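Local atomic coordinates of YcgJ protein (Bacillus subtilis, PDB entry 1XXL), a protein that probably acts as an S-adenosylmethionine-dependent methyltransferase, transferring a methyl group to a substrate that has not been identified. Residues D124-E129 with I171-L176; E135-L140 with F225-I230. All coordinates share one frame; numbering follows the deposited sequence.

Contact 1: D124-E129 with I171-L176; sequences DHYAPE and IQKWNL
The Tyr126 hydroxyl meets the flank of the Lys173 chain across the strand that separates their backbones, the two side chains crossing at about a right angle. The phenol meets the lysine with its oxygen rather than with a ring face: Tyr126 OH lies 3.8 Å from Lys173 CD, beside the middle of the aliphatic chain. Tyr126 is sent that way by a chi1 of 63°, with CG between its backbone N and carbonyl carbon, while the lysine runs extended beyond CG. Two waters make the polar link. One sits 2.6 Å from Tyr126 OH and donates to Trp174 O at 3.2 Å; the other lies 2.8 Å from Tyr126 OH and accepts from Lys173 NZ. At the other end of the contact, Leu176 CD2 approaches the His125 ring obliquely, 4.4 Å from CD2 of His125. That imidazole is held by a hydrogen bond between ND1 and Glu151 and by stacking on His98, whose ND1 also bonds Asp124 OD2. The same carboxylate oxygen stands above the centre of one face of the His125 ring and accepts from His125 N. Strand 222-236 lies between strands 118-125 and 166-179 and pairs antiparallel with both. Tyr126 OH thus meets two waters, through which a backbone carbonyl and the lysine ammonium are joined to the first segment; direct contact is limited to van der Waals touch.

Contact 2: E135-L140 with F225-I230; sequences EFVNHL and FCLKAI
A chi1 of 175° swings Leu140 away from its own backbone nitrogen and out from helix 131-144 toward strand 222-236, while a chi1 of 60° turns the Phe225 ring to receive it; the two side chains come from opposite directions. Leu140 CD2 settles over one face of the ring in a CH-pi contact, 4.1 Å from the Phe225 centroid and 23° off the normal. The methyl is displaced toward the rim, so Leu140 CD2 is 3.8 Å from Phe225 CE1. One helical turn back, Val137 presents CG2 to Leu227, whose CD1 it meets at 3.8 Å. Leu227 CD1 also lies in the plane of the Phe225 ring, at its edge, so one aromatic group touches a leucine methyl over its face and another at its rim. Strand 222-236 runs antiparallel between strands 118-125 and 166-179, the arrangement of the last strands in a class I (Rossmann-like) methyltransferase sheet, and helix 131-144 packs on it here. Three residues apart on the helix and two apart on the strand, the apolar groups that meet here are all buried. Helix 191-202 closes over Leu140 through Ile197, His200 and Leu201, and Trp183 meets the Phe225 ring edge-to-face.

In the fold
Contacts 1 and 2 have centres 9 Å apart and are linked by strand 222-236, which supplies a segment to contact 2 and runs between the segments of contact 1. Along the chain the order is 124-129, 135-140, 171-176, 225-230, so the contacts interlock, and helix 131-144 follows strand 118-125 across a short connection. Tyr126 N lies 2.8 Å from Lys228 O, and Leu176 N 2.8 Å from Leu227 O, both probable hydrogen bonds. Strand 222-236 ties the mixed sheet, whose parallel strands have the S-adenosylmethionine-binding residues at or just after their C-terminal ends, to the helices beyond its end. The side chain of His125 is about 9 Å from that of cofactor-binding Arg94, whereas contact 2 lies away from such residues.

Contact 1: D124-E129 with I171-L176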
ATOM      1  N   ASP A 124       2.664  -3.037   1.002  1.00 10.20           N
ATOM      2  CA  ASP A 124       1.850  -2.618   2.107  1.00 10.49           C
ATOM      3  C   ASP A 124       2.444  -3.138   3.397  1.00 10.06           C
ATOM      4  O   ASP A 124       3.346  -3.957   3.399  1.00  9.41           O
ATOM      5  CB  ASP A 124       0.378  -3.080   1.923  1.00 11.17           C
ATOM      6  CG  ASP A 124      -0.634  -2.101   2.542  1.00 13.03           C
ATOM      7  OD1 ASP A 124      -1.844  -2.300   2.293  1.00 15.11           O
ATOM      8  OD2 ASP A 124      -0.232  -1.155   3.282  1.00 11.29           O
ATOM      9  N   HIS A 125       1.951  -2.632   4.510  1.00 10.17           N
ATOM     10  CA  HIS A 125       2.213  -3.310   5.754  1.00 11.08           C
ATOM     11  C   HIS A 125       1.159  -4.428   5.894  1.00 11.08           C
ATOM     12  O   HIS A 125       0.116  -4.400   5.238  1.00 12.14           O
ATOM     13  CB  HIS A 125       2.324  -2.384   6.975  1.00 11.56           C
ATOM     14  CG  HIS A 125       1.386  -1.234   6.969  1.00 13.19           C
ATOM     15  ND1 HIS A 125       0.132  -1.303   7.524  1.00 14.98           N
ATOM     16  CD2 HIS A 125       1.527   0.028   6.496  1.00 16.88           C
ATOM     17  CE1 HIS A 125      -0.472  -0.135   7.381  1.00 17.24           C
ATOM     18  NE2 HIS A 125       0.351   0.688   6.754  1.00 17.84           N
ATOM     19  N   TYR A 126       1.499  -5.450   6.652  1.00 10.37           N
ATOM     20  CA  TYR A 126       0.670  -6.634   6.729  1.00 10.79           C
ATOM     21  C   TYR A 126       0.483  -7.093   8.175  1.00 10.88           C
ATOM     22  O   TYR A 126       1.245  -6.739   9.056  1.00 11.35           O
ATOM     23  CB  TYR A 126       1.276  -7.737   5.855  1.00  9.75           C
ATOM     24  CG  TYR A 126       2.652  -8.227   6.264  1.00  9.28           C
ATOM     25  CD1 TYR A 126       3.805  -7.674   5.725  1.00  8.52           C
ATOM     26  CD2 TYR A 126       2.788  -9.239   7.187  1.00  6.82           C
ATOM     27  CE1 TYR A 126       5.060  -8.148   6.079  1.00  7.99           C
ATOM     28  CE2 TYR A 126       4.009  -9.692   7.557  1.00  8.83           C
ATOM     29  CZ  TYR A 126       5.153  -9.147   7.002  1.00  8.88           C
ATOM     30  OH  TYR A 126       6.373  -9.605   7.408  1.00 10.54           O
ATOM     31  N   ALA A 127      -0.552  -7.896   8.378  1.00 12.25           N
ATOM     32  CA  ALA A 127      -0.872  -8.519   9.655  1.00 11.92           C
ATOM     33  C   ALA A 127      -0.038  -9.788   9.822  1.00 12.37           C
ATOM     34  O   ALA A 127       0.048 -10.599   8.900  1.00 12.57           O
ATOM     35  CB  ALA A 127      -2.345  -8.882   9.684  1.00 12.11           C
ATOM     36  N   PRO A 128       0.591  -9.968  11.004  1.00 12.83           N
ATOM     37  CA  PRO A 128       1.198 -11.253  11.294  1.00 12.97           C
ATOM     38  C   PRO A 128       0.157 -12.380  11.224  1.00 12.80           C
ATOM     39  O   PRO A 128      -1.056 -12.128  11.295  1.00 12.57           O
ATOM     40  CB  PRO A 128       1.748 -11.071  12.713  1.00 13.95           C
ATOM     41  CG  PRO A 128       1.942  -9.620  12.855  1.00 13.33           C
ATOM     42  CD  PRO A 128       0.814  -9.003  12.084  1.00 12.55           C
ATOM     43  N   GLU A 129       0.639 -13.597  11.055  1.00 12.93           N
ATOM     44  CA  GLU A 129      -0.230 -14.771  10.961  1.00 13.65           C
ATOM     45  C   GLU A 129      -1.043 -14.994  12.242  1.00 13.68           C
ATOM     46  O   GLU A 129      -2.229 -15.319  12.172  1.00 13.92           O
ATOM     47  CB  GLU A 129       0.610 -16.006  10.628  1.00 13.27           C
ATOM     48  CG  GLU A 129       1.182 -15.989   9.207  1.00 14.63           C
ATOM     49  CD  GLU A 129       0.086 -15.912   8.131  1.00 16.25           C
ATOM     50  OE1 GLU A 129       0.117 -14.987   7.283  1.00 14.94           O
ATOM     51  OE2 GLU A 129      -0.821 -16.775   8.153  1.00 18.41           O
ATOM     52  N   ILE A 171       9.217 -10.396  -2.515  1.00 15.30           N
ATOM     53  CA  ILE A 171      10.468  -9.805  -2.971  1.00 15.21           C
ATOM     54  C   ILE A 171      11.351  -9.339  -1.791  1.00 14.98           C
ATOM     55  O   ILE A 171      12.556  -9.606  -1.766  1.00 14.19           O
ATOM     56  CB  ILE A 171      10.214  -8.647  -3.967  1.00 14.75           C
ATOM     57  CG1 ILE A 171       9.378  -9.122  -5.179  1.00 13.47           C
ATOM     58  CG2 ILE A 171      11.547  -8.008  -4.409  1.00 15.15           C
ATOM     59  CD1 ILE A 171      10.038 -10.154  -6.067  1.00 13.33           C
ATOM     60  N   GLN A 172      10.764  -8.641  -0.828  1.00 14.87           N
ATOM     61  CA  GLN A 172      11.487  -8.231   0.364  1.00 15.21           C
ATOM     62  C   GLN A 172      10.498  -7.887   1.444  1.00 14.09           C
ATOM     63  O   GLN A 172       9.438  -7.315   1.172  1.00 11.73           O
ATOM     64  CB  GLN A 172      12.362  -6.995   0.093  1.00 15.35           C
ATOM     65  CG  GLN A 172      13.384  -6.672   1.198  1.00 16.68           C
ATOM     66  CD  GLN A 172      14.100  -5.342   0.966  1.00 20.75           C
ATOM     67  OE1 GLN A 172      13.481  -4.336   0.649  1.00 28.56           O
ATOM     68  NE2 GLN A 172      15.411  -5.338   1.121  1.00 28.95           N
ATOM     69  N   LYS A 173      10.886  -8.233   2.665  1.00 13.24           N
ATOM     70  CA  LYS A 173      10.190  -7.902   3.880  1.00 14.08           C
ATOM     71  C   LYS A 173      11.102  -7.006   4.701  1.00 12.95           C
ATOM     72  O   LYS A 173      12.322  -7.195   4.720  1.00 12.91           O
ATOM     73  CB  LYS A 173       9.942  -9.168   4.708  1.00 14.49           C
ATOM     74  CG  LYS A 173       8.939 -10.111   4.166  1.00 16.02           C
ATOM     75  CD  LYS A 173       8.862 -11.349   5.078  1.00 16.82           C
ATOM     76  CE  LYS A 173       7.717 -12.243   4.664  1.00 20.20           C
ATOM     77  NZ  LYS A 173       7.707 -13.577   5.368  1.00 22.25           N
ATOM     78  N   TRP A 174      10.525  -6.035   5.383  1.00 12.26           N
ATOM     79  CA  TRP A 174      11.306  -5.171   6.265  1.00 11.85           C
ATOM     80  C   TRP A 174      10.414  -4.612   7.337  1.00 12.56           C
ATOM     81  O   TRP A 174       9.182  -4.581   7.177  1.00 11.72           O
ATOM     82  CB  TRP A 174      11.996  -4.055   5.459  1.00 11.16           C
ATOM     83  CG  TRP A 174      11.073  -3.063   4.845  1.00  9.80           C
ATOM     84  CD1 TRP A 174      10.696  -1.864   5.374  1.00  9.12           C
ATOM     85  CD2 TRP A 174      10.429  -3.161   3.566  1.00  9.57           C
ATOM     86  NE1 TRP A 174       9.835  -1.222   4.515  1.00 10.77           N
ATOM     87  CE2 TRP A 174       9.659  -1.991   3.395  1.00  9.51           C
ATOM     88  CE3 TRP A 174      10.422  -4.132   2.548  1.00  9.92           C
ATOM     89  CZ2 TRP A 174       8.902  -1.760   2.249  1.00  8.92           C
ATOM     90  CZ3 TRP A 174       9.668  -3.896   1.407  1.00  9.31           C
ATOM     91  CH2 TRP A 174       8.917  -2.735   1.278  1.00  9.05           C
ATOM     92  N   ASN A 175      11.036  -4.209   8.443  1.00 13.50           N
ATOM     93  CA  ASN A 175      10.352  -3.489   9.531  1.00 14.11           C
ATOM     94  C   ASN A 175      10.276  -2.028   9.144  1.00 13.85           C
ATOM     95  O   ASN A 175      11.292  -1.411   8.812  1.00 14.67           O
ATOM     96  CB  ASN A 175      11.100  -3.647  10.863  1.00 14.85           C
ATOM     97  CG  ASN A 175      10.810  -4.986  11.552  1.00 18.17           C
ATOM     98  OD1 ASN A 175       9.900  -5.716  11.169  1.00 23.30           O
ATOM     99  ND2 ASN A 175      11.564  -5.288  12.598  1.00 22.02           N
ATOM    100  N   LEU A 176       9.068  -1.480   9.127  1.00 12.95           N
ATOM    101  CA  LEU A 176       8.868  -0.079   8.786  1.00 12.18           C
ATOM    102  C   LEU A 176       8.829   0.719  10.084  1.00 11.52           C
ATOM    103  O   LEU A 176       7.878   0.611  10.828  1.00 10.87           O
ATOM    104  CB  LEU A 176       7.558   0.076   8.007  1.00 12.69           C
ATOM    105  CG  LEU A 176       7.040   1.475   7.694  1.00 12.46           C
ATOM    106  CD1 LEU A 176       8.006   2.170   6.758  1.00 14.40           C
ATOM    107  CD2 LEU A 176       5.639   1.366   7.077  1.00 13.76           C
TER
HETATM  108  O   HOH W   1       8.058  -7.578   7.328  1.00 13.34           O
HETATM  109  O   HOH W   2       6.428 -12.397   7.934  1.00 23.29           O

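Contact 2: E135-L140 with F225-I230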
ATOM      1  N   GLU A 135      -4.936  -8.643  14.898  1.00 15.29           N
ATOM      2  CA  GLU A 135      -5.894  -7.763  15.552  1.00 16.14           C
ATOM      3  C   GLU A 135      -5.229  -6.526  16.229  1.00 14.61           C
ATOM      4  O   GLU A 135      -5.726  -5.405  16.133  1.00 13.10           O
ATOM      5  CB  GLU A 135      -6.607  -8.667  16.539  1.00 16.94           C
ATOM      6  CG  GLU A 135      -7.665  -8.155  17.399  1.00 21.78           C
ATOM      7  CD  GLU A 135      -8.284  -9.335  18.189  1.00 22.85           C
ATOM      8  OE1 GLU A 135      -8.773  -9.103  19.325  1.00 33.92           O
ATOM      9  OE2 GLU A 135      -8.244 -10.503  17.674  1.00 33.27           O
ATOM     10  N   PHE A 136      -4.084  -6.724  16.872  1.00 13.85           N
ATOM     11  CA  PHE A 136      -3.399  -5.635  17.581  1.00 13.55           C
ATOM     12  C   PHE A 136      -3.019  -4.509  16.624  1.00 12.96           C
ATOM     13  O   PHE A 136      -3.307  -3.334  16.865  1.00 12.56           O
ATOM     14  CB  PHE A 136      -2.143  -6.161  18.276  1.00 13.08           C
ATOM     15  CG  PHE A 136      -1.368  -5.102  18.981  1.00 12.92           C
ATOM     16  CD1 PHE A 136      -0.344  -4.412  18.331  1.00 12.59           C
ATOM     17  CD2 PHE A 136      -1.660  -4.778  20.297  1.00 13.69           C
ATOM     18  CE1 PHE A 136       0.358  -3.421  18.992  1.00 12.45           C
ATOM     19  CE2 PHE A 136      -0.953  -3.800  20.948  1.00 14.63           C
ATOM     20  CZ  PHE A 136       0.046  -3.122  20.296  1.00 12.36           C
ATOM     21  N   VAL A 137      -2.383  -4.893  15.526  1.00 12.82           N
ATOM     22  CA  VAL A 137      -1.903  -3.931  14.565  1.00 12.53           C
ATOM     23  C   VAL A 137      -3.033  -3.310  13.756  1.00 12.62           C
ATOM     24  O   VAL A 137      -2.971  -2.127  13.448  1.00 10.59           O
ATOM     25  CB  VAL A 137      -0.773  -4.499  13.671  1.00 12.54           C
ATOM     26  CG1 VAL A 137      -1.272  -5.562  12.682  1.00 11.40           C
ATOM     27  CG2 VAL A 137      -0.048  -3.341  12.949  1.00 12.33           C
ATOM     28  N   ASN A 138      -4.066  -4.086  13.428  1.00 12.80           N
ATOM     29  CA  ASN A 138      -5.217  -3.510  12.731  1.00 13.11           C
ATOM     30  C   ASN A 138      -5.975  -2.491  13.576  1.00 13.83           C
ATOM     31  O   ASN A 138      -6.390  -1.422  13.064  1.00 13.99           O
ATOM     32  CB  ASN A 138      -6.166  -4.594  12.209  1.00 13.51           C
ATOM     33  CG  ASN A 138      -5.781  -5.064  10.822  1.00 13.97           C
ATOM     34  OD1 ASN A 138      -5.985  -4.338   9.860  1.00 14.68           O
ATOM     35  ND2 ASN A 138      -5.202  -6.260  10.718  1.00 12.06           N
ATOM     36  N   HIS A 139      -6.152  -2.818  14.851  1.00 13.79           N
ATOM     37  CA  HIS A 139      -6.755  -1.898  15.808  1.00 14.48           C
ATOM     38  C   HIS A 139      -5.883  -0.631  15.946  1.00 14.02           C
ATOM     39  O   HIS A 139      -6.410   0.484  15.921  1.00 13.95           O
ATOM     40  CB  HIS A 139      -6.958  -2.581  17.178  1.00 14.99           C
ATOM     41  CG  HIS A 139      -7.749  -1.762  18.150  1.00 15.27           C
ATOM     42  ND1 HIS A 139      -9.048  -1.366  17.906  1.00 19.84           N
ATOM     43  CD2 HIS A 139      -7.425  -1.251  19.362  1.00 18.35           C
ATOM     44  CE1 HIS A 139      -9.492  -0.647  18.927  1.00 19.35           C
ATOM     45  NE2 HIS A 139      -8.520  -0.551  19.818  1.00 19.73           N
ATOM     46  N   LEU A 140      -4.565  -0.796  16.086  1.00 13.96           N
ATOM     47  CA  LEU A 140      -3.671   0.367  16.230  1.00 14.36           C
ATOM     48  C   LEU A 140      -3.842   1.320  15.059  1.00 14.62           C
ATOM     49  O   LEU A 140      -4.021   2.521  15.242  1.00 14.68           O
ATOM     50  CB  LEU A 140      -2.221  -0.056  16.340  1.00 14.41           C
ATOM     51  CG  LEU A 140      -1.140   1.036  16.388  1.00 14.45           C
ATOM     52  CD1 LEU A 140      -1.273   1.913  17.630  1.00 14.59           C
ATOM     53  CD2 LEU A 140       0.205   0.380  16.361  1.00 14.38           C
ATOM     54  N   PHE A 225       7.546   2.477  17.161  1.00 10.86           N
ATOM     55  CA  PHE A 225       7.179   1.078  16.925  1.00 10.92           C
ATOM     56  C   PHE A 225       7.471   0.763  15.473  1.00 10.59           C
ATOM     57  O   PHE A 225       7.806   1.665  14.712  1.00  9.81           O
ATOM     58  CB  PHE A 225       5.716   0.791  17.313  1.00 10.68           C
ATOM     59  CG  PHE A 225       4.691   1.612  16.559  1.00  9.81           C
ATOM     60  CD1 PHE A 225       4.154   1.155  15.363  1.00 10.30           C
ATOM     61  CD2 PHE A 225       4.245   2.834  17.067  1.00 11.79           C
ATOM     62  CE1 PHE A 225       3.204   1.904  14.684  1.00 11.28           C
ATOM     63  CE2 PHE A 225       3.291   3.578  16.398  1.00 12.07           C
ATOM     64  CZ  PHE A 225       2.781   3.120  15.191  1.00 10.87           C
ATOM     65  N   CYS A 226       7.369  -0.501  15.097  1.00 10.29           N
ATOM     66  CA  CYS A 226       7.553  -0.897  13.721  1.00 12.01           C
ATOM     67  C   CYS A 226       6.342  -1.628  13.209  1.00 12.08           C
ATOM     68  O   CYS A 226       5.749  -2.442  13.915  1.00 12.71           O
ATOM     69  CB  CYS A 226       8.765  -1.813  13.553  1.00 12.26           C
ATOM     70  SG  CYS A 226      10.394  -1.013  13.770  1.00 16.22           S
ATOM     71  N   LEU A 227       6.006  -1.346  11.964  1.00 12.07           N
ATOM     72  CA  LEU A 227       5.029  -2.090  11.222  1.00 13.03           C
ATOM     73  C   LEU A 227       5.787  -3.119  10.373  1.00 12.93           C
ATOM     74  O   LEU A 227       6.994  -2.998  10.181  1.00 12.64           O
ATOM     75  CB  LEU A 227       4.208  -1.158  10.341  1.00 13.30           C
ATOM     76  CG  LEU A 227       2.866  -0.576  10.817  1.00 15.80           C
ATOM     77  CD1 LEU A 227       2.544  -0.681  12.285  1.00 17.22           C
ATOM     78  CD2 LEU A 227       2.628   0.815  10.301  1.00 14.60           C
ATOM     79  N   LYS A 228       5.076  -4.149   9.908  1.00 12.16           N
ATOM     80  CA  LYS A 228       5.659  -5.182   9.041  1.00 12.42           C
ATOM     81  C   LYS A 228       5.333  -4.877   7.589  1.00 11.64           C
ATOM     82  O   LYS A 228       4.166  -4.885   7.202  1.00 12.40           O
ATOM     83  CB  LYS A 228       5.097  -6.562   9.393  1.00 13.02           C
ATOM     84  CG  LYS A 228       4.992  -6.874  10.868  1.00 15.04           C
ATOM     85  CD  LYS A 228       6.271  -6.609  11.623  1.00 18.17           C
ATOM     86  CE  LYS A 228       7.272  -7.667  11.409  1.00 20.47           C
ATOM     87  NZ  LYS A 228       8.294  -7.574  12.525  1.00 22.70           N
ATOM     88  N   ALA A 229       6.356  -4.616   6.787  1.00 11.10           N
ATOM     89  CA  ALA A 229       6.170  -4.173   5.405  1.00 10.45           C
ATOM     90  C   ALA A 229       6.710  -5.202   4.473  1.00  9.58           C
ATOM     91  O   ALA A 229       7.599  -5.976   4.836  1.00  8.56           O
ATOM     92  CB  ALA A 229       6.863  -2.861   5.190  1.00 10.87           C
ATOM     93  N   ILE A 230       6.160  -5.219   3.262  1.00  9.35           N
ATOM     94  CA  ILE A 230       6.581  -6.161   2.246  1.00  8.77           C
ATOM     95  C   ILE A 230       6.401  -5.584   0.836  1.00  8.67           C
ATOM     96  O   ILE A 230       5.549  -4.735   0.611  1.00  8.03           O
ATOM     97  CB  ILE A 230       5.785  -7.491   2.428  1.00  9.18           C
ATOM     98  CG1 ILE A 230       6.437  -8.629   1.650  1.00  9.16           C
ATOM     99  CG2 ILE A 230       4.311  -7.260   2.091  1.00  8.76           C
ATOM    100  CD1 ILE A 230       5.816 -10.038   1.924  1.00 10.18           C
TER